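Local coordinates for protein nicotinate-nucleotide pyrophosphorylase (Pyrococcus furiosus, PDB 2I14) that probably joins nicotinate to phosphoribosyl pyrophosphate, with ATP hydrolysis, to make nicotinate mononucleotide for NAD biosynthesis, at residues Val26-Thr31 with Ile106-Leu111; Asn39-Val44 with Asp100-Gly105; Val44-Thr49 with Phe306-Val311. All coordinates share one frame; numbering follows the deposited sequence.

Contact 1 of 3, residues Val26-Thr31 with Ile106-Leu111. With PCP (1-alpha-pyrophosphoryl-2-alpha,3-alpha-dihydroxy-4-beta-cyclopentane-methanol-5-phosphate), chain L.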
loop_
_atom_site.group_PDB
_atom_site.type_symbol
_atom_site.label_atom_id
_atom_site.label_comp_id
_atom_site.label_asym_id
_atom_site.label_seq_id
_atom_site.Cartn_x
_atom_site.Cartn_y
_atom_site.Cartn_z
ATOM N N VAL A 26 11.134 -21.454 37.012
ATOM C CA VAL A 26 11.567 -22.724 37.593
ATOM C C VAL A 26 12.739 -23.374 36.905
ATOM O O VAL A 26 13.676 -23.801 37.570
ATOM C CB VAL A 26 10.456 -23.786 37.626
ATOM C CG1 VAL A 26 9.403 -23.397 38.634
ATOM C CG2 VAL A 26 9.868 -23.976 36.226
ATOM N N TYR A 27 12.701 -23.447 35.578
ATOM C CA TYR A 27 13.787 -24.103 34.873
ATOM C C TYR A 27 15.186 -23.551 35.186
ATOM O O TYR A 27 16.201 -24.094 34.732
ATOM C CB TYR A 27 13.520 -24.124 33.365
ATOM C CG TYR A 27 13.845 -22.862 32.618
ATOM C CD1 TYR A 27 14.356 -22.926 31.319
ATOM C CD2 TYR A 27 13.619 -21.605 33.177
ATOM C CE1 TYR A 27 14.634 -21.770 30.591
ATOM C CE2 TYR A 27 13.894 -20.437 32.453
ATOM C CZ TYR A 27 14.399 -20.536 31.160
ATOM O OH TYR A 27 14.645 -19.414 30.419
ATOM N N PHE A 28 15.245 -22.485 35.977
ATOM C CA PHE A 28 16.534 -21.921 36.371
ATOM C C PHE A 28 16.941 -22.585 37.693
ATOM O O PHE A 28 18.131 -22.824 37.953
ATOM C CB PHE A 28 16.427 -20.395 36.518
ATOM C CG PHE A 28 16.652 -19.644 35.228
ATOM C CD1 PHE A 28 16.002 -18.431 34.985
ATOM C CD2 PHE A 28 17.515 -20.147 34.256
ATOM C CE1 PHE A 28 16.207 -17.732 33.791
ATOM C CE2 PHE A 28 17.728 -19.459 33.060
ATOM C CZ PHE A 28 17.071 -18.250 32.826
ATOM N N LEU A 29 15.935 -22.889 38.516
ATOM C CA LEU A 29 16.143 -23.557 39.797
ATOM C C LEU A 29 16.661 -24.943 39.477
ATOM O O LEU A 29 17.670 -25.389 40.030
ATOM C CB LEU A 29 14.826 -23.682 40.559
ATOM C CG LEU A 29 14.528 -22.575 41.562
ATOM C CD1 LEU A 29 13.151 -22.779 42.184
ATOM C CD2 LEU A 29 15.607 -22.592 42.629
ATOM N N ARG A 30 15.955 -25.614 38.570
ATOM C CA ARG A 30 16.324 -26.951 38.149
ATOM C C ARG A 30 17.722 -26.930 37.570
ATOM O O ARG A 30 18.446 -27.920 37.665
ATOM C CB ARG A 30 15.305 -27.473 37.143
ATOM C CG ARG A 30 13.952 -27.672 37.788
ATOM C CD ARG A 30 12.862 -28.001 36.806
ATOM N NE ARG A 30 11.571 -28.098 37.490
ATOM C CZ ARG A 30 10.389 -28.161 36.873
ATOM N NH1 ARG A 30 10.320 -28.137 35.542
ATOM N NH2 ARG A 30 9.269 -28.248 37.582
ATOM N N THR A 31 18.116 -25.802 36.986
ATOM C CA THR A 31 19.466 -25.689 36.437
ATOM C C THR A 31 20.489 -25.646 37.565
ATOM O O THR A 31 21.604 -26.154 37.428
ATOM C CB THR A 31 19.628 -24.439 35.576
ATOM O OG1 THR A 31 18.881 -24.614 34.372
ATOM C CG2 THR A 31 21.096 -24.206 35.229
ATOM N N ILE A 106 20.103 -17.828 38.909
ATOM C CA ILE A 106 18.739 -17.792 39.394
ATOM C C ILE A 106 18.274 -16.349 39.524
ATOM O O ILE A 106 17.257 -16.077 40.160
ATOM C CB ILE A 106 18.628 -18.461 40.772
ATOM C CG1 ILE A 106 19.480 -19.733 40.818
ATOM C CG2 ILE A 106 17.186 -18.810 41.059
ATOM C CD1 ILE A 106 20.990 -19.477 40.885
ATOM N N TYR A 107 19.017 -15.418 38.926
ATOM C CA TYR A 107 18.654 -14.006 39.012
ATOM C C TYR A 107 18.387 -13.343 37.671
ATOM O O TYR A 107 18.309 -12.117 37.582
ATOM C CB TYR A 107 19.725 -13.220 39.776
ATOM C CG TYR A 107 19.689 -13.486 41.259
ATOM C CD1 TYR A 107 20.538 -14.425 41.843
ATOM C CD2 TYR A 107 18.751 -12.848 42.070
ATOM C CE1 TYR A 107 20.450 -14.727 43.201
ATOM C CE2 TYR A 107 18.649 -13.142 43.431
ATOM C CZ TYR A 107 19.501 -14.084 43.991
ATOM O OH TYR A 107 19.396 -14.389 45.335
ATOM N N GLU A 108 18.238 -14.149 36.628
ATOM C CA GLU A 108 17.967 -13.599 35.314
ATOM C C GLU A 108 16.586 -12.973 35.296
ATOM O O GLU A 108 16.426 -11.787 35.021
ATOM C CB GLU A 108 18.031 -14.688 34.253
ATOM C CG GLU A 108 19.411 -15.254 34.063
ATOM C CD GLU A 108 19.578 -15.938 32.714
ATOM O OE1 GLU A 108 19.021 -15.408 31.723
ATOM O OE2 GLU A 108 20.277 -16.987 32.644
ATOM N N THR A 109 15.587 -13.783 35.605
ATOM C CA THR A 109 14.210 -13.325 35.601
ATOM C C THR A 109 14.013 -11.959 36.271
ATOM O O THR A 109 13.156 -11.151 35.866
ATOM C CB THR A 109 13.335 -14.356 36.290
ATOM O OG1 THR A 109 13.667 -15.652 35.784
ATOM C CG2 THR A 109 11.860 -14.063 36.033
ATOM N N ALA A 110 14.813 -11.696 37.290
ATOM C CA ALA A 110 14.691 -10.446 38.002
ATOM C C ALA A 110 15.523 -9.340 37.381
ATOM O O ALA A 110 15.004 -8.277 37.068
ATOM C CB ALA A 110 15.082 -10.645 39.461
ATOM N N LEU A 111 16.817 -9.584 37.197
ATOM C CA LEU A 111 17.686 -8.554 36.636
ATOM C C LEU A 111 17.250 -8.080 35.250
ATOM O O LEU A 111 17.131 -6.868 35.026
ATOM C CB LEU A 111 19.150 -9.025 36.630
ATOM C CG LEU A 111 19.668 -10.079 35.661
ATOM C CD1 LEU A 111 20.022 -9.405 34.350
ATOM C CD2 LEU A 111 20.907 -10.735 36.253
HETATM C C1 PCP L . 13.033 -16.923 25.699
HETATM C C2 PCP L . 12.348 -16.546 27.033
HETATM C C3 PCP L . 11.109 -17.475 27.110
HETATM C C4 PCP L . 10.640 -17.628 25.644
HETATM C C5 PCP L . 11.940 -17.564 24.906
HETATM C CP PCP L . 9.596 -16.569 25.161
HETATM O O1 PCP L . 14.073 -18.019 25.896
HETATM O O2 PCP L . 13.222 -16.763 28.146
HETATM O O3 PCP L . 11.411 -18.781 27.630
HETATM O OP PCP L . 10.042 -15.172 25.214
HETATM P P PCP L . 9.653 -14.072 24.080
HETATM O O1P PCP L . 9.265 -12.837 24.800
HETATM O O2P PCP L . 8.518 -14.642 23.295
HETATM O O3P PCP L . 10.885 -13.878 23.266
HETATM P PA PCP L . 14.988 -18.620 24.747
HETATM O O1A PCP L . 15.676 -17.444 24.082
HETATM O O2A PCP L . 14.060 -19.334 23.792
HETATM O O3A PCP L . 15.962 -19.562 25.530
HETATM P PB PCP L . 16.692 -19.562 26.899
HETATM O O1B PCP L . 17.688 -20.664 27.006
HETATM O O2B PCP L . 15.761 -19.745 27.999
HETATM O O3B PCP L . 17.418 -18.283 27.145
#

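Contact 2 of 3, residues Asn39-Val44 with Asp100-Gly105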
loop_
_atom_site.group_PDB
_atom_site.type_symbol
_atom_site.label_atom_id
_atom_site.label_comp_id
_atom_site.label_asym_id
_atom_site.label_seq_id
_atom_site.Cartn_x
_atom_site.Cartn_y
_atom_site.Cartn_z
ATOM N N ASN A 39 27.325 -31.686 40.619
ATOM C CA ASN A 39 28.426 -30.759 40.906
ATOM C C ASN A 39 29.263 -30.327 39.699
ATOM O O ASN A 39 30.354 -30.854 39.448
ATOM C CB ASN A 39 29.351 -31.340 41.986
ATOM C CG ASN A 39 29.860 -30.272 42.954
ATOM O OD1 ASN A 39 30.744 -30.526 43.774
ATOM N ND2 ASN A 39 29.292 -29.071 42.864
ATOM N N ILE A 40 28.742 -29.349 38.967
ATOM C CA ILE A 40 29.413 -28.822 37.788
ATOM C C ILE A 40 29.675 -27.341 38.013
ATOM O O ILE A 40 29.117 -26.481 37.330
ATOM C CB ILE A 40 28.535 -28.988 36.533
ATOM C CG1 ILE A 40 28.103 -30.454 36.389
ATOM C CG2 ILE A 40 29.306 -28.535 35.299
ATOM C CD1 ILE A 40 27.080 -30.702 35.284
ATOM N N ARG A 41 30.523 -27.047 38.989
ATOM C CA ARG A 41 30.849 -25.668 39.318
ATOM C C ARG A 41 31.951 -25.149 38.398
ATOM O O ARG A 41 32.945 -25.832 38.152
ATOM C CB ARG A 41 31.306 -25.579 40.778
ATOM C CG ARG A 41 30.515 -26.465 41.748
ATOM C CD ARG A 41 29.088 -25.975 41.975
ATOM N NE ARG A 41 29.051 -24.675 42.644
ATOM C CZ ARG A 41 27.973 -24.165 43.232
ATOM N NH1 ARG A 41 26.833 -24.846 43.241
ATOM N NH2 ARG A 41 28.033 -22.971 43.807
ATOM N N LYS A 42 31.762 -23.939 37.881
ATOM C CA LYS A 42 32.751 -23.322 37.004
ATOM C C LYS A 42 32.467 -21.841 36.741
ATOM O O LYS A 42 31.315 -21.398 36.743
ATOM C CB LYS A 42 32.849 -24.081 35.680
ATOM C CG LYS A 42 31.542 -24.250 34.948
ATOM C CD LYS A 42 31.787 -24.757 33.531
ATOM C CE LYS A 42 32.492 -26.106 33.513
ATOM N NZ LYS A 42 32.804 -26.528 32.122
ATOM N N LYS A 43 33.543 -21.087 36.522
ATOM C CA LYS A 43 33.470 -19.649 36.272
ATOM C C LYS A 43 33.040 -19.337 34.840
ATOM O O LYS A 43 33.566 -19.905 33.877
ATOM C CB LYS A 43 34.835 -18.996 36.552
ATOM C CG LYS A 43 34.887 -18.013 37.741
ATOM C CD LYS A 43 34.611 -18.677 39.100
ATOM C CE LYS A 43 35.263 -17.911 40.269
ATOM N NZ LYS A 43 34.864 -16.464 40.401
ATOM N N VAL A 44 32.075 -18.428 34.716
ATOM C CA VAL A 44 31.557 -18.014 33.421
ATOM C C VAL A 44 31.319 -16.512 33.410
ATOM O O VAL A 44 31.110 -15.890 34.454
ATOM C CB VAL A 44 30.211 -18.696 33.091
ATOM C CG1 VAL A 44 30.410 -20.190 32.892
ATOM C CG2 VAL A 44 29.202 -18.424 34.211
ATOM N N ASP A 100 30.276 -18.281 39.163
ATOM C CA ASP A 100 29.737 -19.616 38.973
ATOM C C ASP A 100 28.279 -19.431 38.584
ATOM O O ASP A 100 27.498 -18.874 39.360
ATOM C CB ASP A 100 29.841 -20.401 40.285
ATOM C CG ASP A 100 29.591 -21.900 40.108
ATOM O OD1 ASP A 100 29.594 -22.622 41.133
ATOM O OD2 ASP A 100 29.400 -22.354 38.956
ATOM N N TYR A 101 27.914 -19.877 37.383
ATOM C CA TYR A 101 26.532 -19.733 36.940
ATOM C C TYR A 101 25.613 -20.280 38.016
ATOM O O TYR A 101 24.513 -19.767 38.230
ATOM C CB TYR A 101 26.260 -20.486 35.637
ATOM C CG TYR A 101 24.838 -20.277 35.171
ATOM C CD1 TYR A 101 24.450 -19.069 34.603
ATOM C CD2 TYR A 101 23.851 -21.243 35.395
ATOM C CE1 TYR A 101 23.116 -18.820 34.276
ATOM C CE2 TYR A 101 22.513 -21.004 35.073
ATOM C CZ TYR A 101 22.156 -19.789 34.515
ATOM O OH TYR A 101 20.842 -19.516 34.213
ATOM N N ALA A 102 26.071 -21.323 38.696
ATOM C CA ALA A 102 25.290 -21.947 39.747
ATOM C C ALA A 102 24.864 -20.959 40.831
ATOM O O ALA A 102 23.862 -21.182 41.514
ATOM C CB ALA A 102 26.080 -23.089 40.369
ATOM N N ASP A 103 25.612 -19.868 40.976
ATOM C CA ASP A 103 25.320 -18.856 41.994
ATOM C C ASP A 103 24.309 -17.769 41.601
ATOM O O ASP A 103 23.308 -17.569 42.291
ATOM C CB ASP A 103 26.625 -18.192 42.453
ATOM C CG ASP A 103 27.521 -19.137 43.269
ATOM O OD1 ASP A 103 28.752 -18.898 43.314
ATOM O OD2 ASP A 103 26.998 -20.104 43.877
ATOM N N PHE A 104 24.559 -17.081 40.493
ATOM C CA PHE A 104 23.675 -16.000 40.045
ATOM C C PHE A 104 22.603 -16.350 39.005
ATOM O O PHE A 104 21.610 -15.636 38.880
ATOM C CB PHE A 104 24.521 -14.857 39.500
ATOM C CG PHE A 104 25.238 -15.195 38.227
ATOM C CD1 PHE A 104 24.640 -14.963 36.995
ATOM C CD2 PHE A 104 26.510 -15.751 38.260
ATOM C CE1 PHE A 104 25.301 -15.277 35.808
ATOM C CE2 PHE A 104 27.179 -16.069 37.081
ATOM C CZ PHE A 104 26.572 -15.831 35.850
ATOM N N GLY A 105 22.806 -17.434 38.261
ATOM C CA GLY A 105 21.851 -17.834 37.237
ATOM C C GLY A 105 20.381 -17.772 37.616
ATOM O O GLY A 105 19.509 -17.666 36.755
#

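Contact 3 of 3, residues Val44-Thr49 with Phe306-Val311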
loop_
_atom_site.group_PDB
_atom_site.type_symbol
_atom_site.label_atom_id
_atom_site.label_comp_id
_atom_site.label_asym_id
_atom_site.label_seq_id
_atom_site.Cartn_x
_atom_site.Cartn_y
_atom_site.Cartn_z
ATOM N N VAL A 44 32.075 -18.428 34.716
ATOM C CA VAL A 44 31.557 -18.014 33.421
ATOM C C VAL A 44 31.319 -16.512 33.410
ATOM O O VAL A 44 31.110 -15.890 34.454
ATOM C CB VAL A 44 30.211 -18.696 33.091
ATOM C CG1 VAL A 44 30.410 -20.190 32.892
ATOM C CG2 VAL A 44 29.202 -18.424 34.211
ATOM N N LEU A 45 31.365 -15.935 32.215
ATOM C CA LEU A 45 31.111 -14.517 32.040
ATOM C C LEU A 45 29.863 -14.415 31.180
ATOM O O LEU A 45 29.832 -14.908 30.049
ATOM C CB LEU A 45 32.285 -13.833 31.339
ATOM C CG LEU A 45 32.140 -12.322 31.095
ATOM C CD1 LEU A 45 31.848 -11.612 32.397
ATOM C CD2 LEU A 45 33.408 -11.777 30.458
ATOM N N ALA A 46 28.823 -13.803 31.732
ATOM C CA ALA A 46 27.576 -13.637 31.005
ATOM C C ALA A 46 27.434 -12.182 30.539
ATOM O O ALA A 46 27.884 -11.244 31.201
ATOM C CB ALA A 46 26.388 -14.053 31.886
ATOM N N ASP A 47 26.815 -12.024 29.374
ATOM C CA ASP A 47 26.588 -10.733 28.745
ATOM C C ASP A 47 25.103 -10.401 28.730
ATOM O O ASP A 47 24.249 -11.295 28.682
ATOM C CB ASP A 47 27.066 -10.790 27.291
ATOM C CG ASP A 47 28.287 -9.928 27.028
ATOM O OD1 ASP A 47 28.913 -9.481 28.016
ATOM O OD2 ASP A 47 28.625 -9.712 25.832
ATOM N N VAL A 48 24.795 -9.111 28.770
ATOM C CA VAL A 48 23.415 -8.663 28.690
ATOM C C VAL A 48 23.324 -7.717 27.496
ATOM O O VAL A 48 23.989 -6.676 27.462
ATOM C CB VAL A 48 22.977 -7.944 29.959
ATOM C CG1 VAL A 48 21.613 -7.343 29.747
ATOM C CG2 VAL A 48 22.908 -8.927 31.102
ATOM N N THR A 49 22.528 -8.104 26.502
ATOM C CA THR A 49 22.346 -7.294 25.286
ATOM C C THR A 49 20.937 -7.457 24.706
ATOM O O THR A 49 20.062 -8.062 25.312
ATOM C CB THR A 49 23.309 -7.736 24.168
ATOM O OG1 THR A 49 22.959 -9.069 23.782
ATOM C CG2 THR A 49 24.759 -7.736 24.641
ATOM N N PHE A 306 15.984 -7.506 26.444
ATOM C CA PHE A 306 17.304 -7.742 27.039
ATOM C C PHE A 306 17.496 -9.222 27.382
ATOM O O PHE A 306 16.613 -9.844 27.959
ATOM C CB PHE A 306 17.468 -6.881 28.307
ATOM C CG PHE A 306 18.092 -5.534 28.059
ATOM C CD1 PHE A 306 17.606 -4.395 28.699
ATOM C CD2 PHE A 306 19.174 -5.399 27.196
ATOM C CE1 PHE A 306 18.184 -3.138 28.481
ATOM C CE2 PHE A 306 19.762 -4.146 26.966
ATOM C CZ PHE A 306 19.262 -3.013 27.613
ATOM N N ALA A 307 18.643 -9.787 27.028
ATOM C CA ALA A 307 18.894 -11.188 27.334
ATOM C C ALA A 307 20.263 -11.410 27.968
ATOM O O ALA A 307 21.228 -10.731 27.634
ATOM C CB ALA A 307 18.760 -12.029 26.073
ATOM N N LEU A 308 20.333 -12.366 28.889
ATOM C CA LEU A 308 21.580 -12.706 29.570
ATOM C C LEU A 308 22.159 -13.973 28.931
ATOM O O LEU A 308 21.569 -15.054 29.023
ATOM C CB LEU A 308 21.305 -12.949 31.063
ATOM C CG LEU A 308 22.471 -13.316 31.990
ATOM C CD1 LEU A 308 22.965 -14.743 31.749
ATOM C CD2 LEU A 308 23.594 -12.319 31.766
ATOM N N ASP A 309 23.311 -13.849 28.284
ATOM C CA ASP A 309 23.929 -15.010 27.642
ATOM C C ASP A 309 25.413 -15.178 27.950
ATOM O O ASP A 309 26.201 -14.255 27.750
ATOM C CB ASP A 309 23.778 -14.928 26.125
ATOM C CG ASP A 309 22.359 -14.643 25.692
ATOM O OD1 ASP A 309 21.418 -15.223 26.274
ATOM O OD2 ASP A 309 22.186 -13.844 24.753
ATOM N N ILE A 310 25.791 -16.366 28.420
ATOM C CA ILE A 310 27.197 -16.651 28.717
ATOM C C ILE A 310 28.001 -16.623 27.416
ATOM O O ILE A 310 27.750 -17.390 26.492
ATOM C CB ILE A 310 27.352 -18.011 29.430
ATOM C CG1 ILE A 310 26.328 -19.002 28.893
ATOM C CG2 ILE A 310 27.132 -17.840 30.920
ATOM C CD1 ILE A 310 26.174 -20.228 29.763
ATOM N N VAL A 311 28.949 -15.698 27.353
ATOM C CA VAL A 311 29.793 -15.513 26.181
ATOM C C VAL A 311 31.210 -16.035 26.410
ATOM O O VAL A 311 32.045 -16.011 25.507
ATOM C CB VAL A 311 29.887 -14.033 25.815
ATOM C CG1 VAL A 311 28.495 -13.451 25.654
ATOM C CG2 VAL A 311 30.640 -13.294 26.891
#

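Contact 1 of 3, residues Val26-Thr31 with Ile106-Leu111
F28 and E108 each turn CG anti to their own carbonyl carbon, beside the backbone N (chi1 -87° and -67°), and these two torsions start the side chains toward one another from helix 26-37 and from the first turn of helix 108-131. They cross at about a right angle. The chain of E108 is extended beyond CG, and its carboxylate carbon CD comes to 3.4 Å from F28 CZ, with the carboxylate and ring planes 35° apart. Nearer the backbone, E108 CB lies 3.6 Å from F28 CE1. At the rim of the same ring, close to its plane, T109 OG1 stands 3.7 Å from F28 CD1; that hydroxyl is hydrogen-bonded to the backbone N of D25. Farther along, L29 CD2 and I106 CG2 make a looser apolar contact of 4.4 Å. No hydrogen bond spans the two segments, and the polar end of E108 instead pairs through OE2 with the hydroxyl of Y101. An alanine in place of E108 would probably leave the Y101 hydroxyl without this mate and open a gap beside F28 CZ. One face of the F28 ring is covered by its chain neighbour, with Y27 CE2 3.7 Å above the ring centre. Y27 reaches on to the ligand: its OH donates a 2.7 Å hydrogen bond to PCP O2B, which lies in the plane of the tyrosine ring, at its edge. The same ligand is bonded by G276 N and G296 N of the second subunit, and Y27 packs on P183 there. F28 and E108 thus pack beside the active site, which Y27 enters, consistent with the shared site of the quinolinate and nicotinate phosphoribosyltransferase family, where the N-terminal domain of one subunit completes the barrel pocket of its partner.

Contact 2 of 3, residues Asn39-Val44 with Asp100-Gly105
A helix N-cap is joined here to the approach of a sheet strand: D100 caps the short helix 101-104, and its carboxylate also receives R41 and K42, which lead into strand 43-49. With CG anti to the backbone N (chi1 -167°), the D100 carboxylate divides its oxygens between tasks. OD2 accepts the backbone N-H of K42 in a nearly straight bond of 3.0 Å (167°), the donor arriving from above the carboxylate plane, and takes a weak capping bond from A102 N. OD1 forms a salt bridge with R41 NE at 2.6 Å, but not side by side: the guanidinium and carboxylate planes are 76° apart, and OD1 lies over a face of the guanidinium. A102 CB lies over that face too, 3.4 Å above the plane and offset toward its rim. The R41 chain is bent at both chi2 and chi3, folding back over the helix start, where R41 NH2 makes a second salt bridge with D103 OD2 at 3.0 Å. At the start of the segment N39, with positive phi, is the C-prime residue of the Schellman motif that ends helix 26-37. On the buried side V44 CG2 packs 3.9 Å from Y101 CB and meets the edge of the F104 ring, 4.0 Å from CZ. The Y101 hydroxyl belongs to E108, whereas K42 NZ bonds to the backbone O of T189 of the second subunit. One arginine thus bridges two aspartates a turn apart at the start of a helix. The cation, the K42 N-H and the helix N-terminus would together be expected to favour an ionised D100, although K42 O, another acceptor, lies 3.1 Å from D100 OD2, while V44 adds apolar contacts on the buried side.

Contact 3 of 3, residues Val44-Thr49 with Phe306-Val311
Strands 44-49 and 307-311 run antiparallel, their axes 4.2 Å apart at closest approach and 142° between directions, paired from A46-I310 to T49-A307. D47 and D309 form a hydrogen-bonded pair in both directions, D47 N to D309 O at 2.8 Å and D309 N to D47 O at 2.7 Å. T49 and A307 repeat the pattern, and V311 N extends the ladder to L45 O. Strand 307-313 thus returns the chain from the barrel's parallel strands to an antiparallel sheet, one face of which carries A46, V48, L308 and I310. There L308 CD2, on a chain whose CG is anti to the backbone N (chi1 -180°), lies beside both A46 CB and V48 CG2, the latter 3.5 Å away. I310 CG2 reaches V44 CB at 3.9 Å, and the I310 side chain also packs on I188 of the second subunit. The V48 and F306 side chains cross at about a right angle, V48 CG1 4.0 Å from F306 CD2. Toward the other face, the D47 side chain meets V311 at about a right angle, CB against CG1 at 3.4 Å, while its OD1 bonds to NE2 of Q96 on strand 95-98. The chemistry divides: backbone bonds answer the polar main chain, apolar side chains meet on the face of A46 and L308, and the buried D47 carboxylate probably depends on Q96, K323 being only a distant, weak ion partner.

Overall arrangement
The three contacts lie close together on one side of the chain, their centres 12 to 14 Å apart. Contacts 1 and 3 are buried, whereas contact 2 is partly exposed and carries the salt bridges. Contact 1 joins helices through a ring and a carboxylate, and contact 3 joins sheet strands by backbone bonds. Strand 43-49 serves contacts 2 and 3, which share V44. Y101 of contact 2 links to contact 1 through E108 and F28, and E108 also packs on L308 of contact 3. Contact 3 alone brings a late segment, 306-311, back to the N-terminal region. All three border the second subunit.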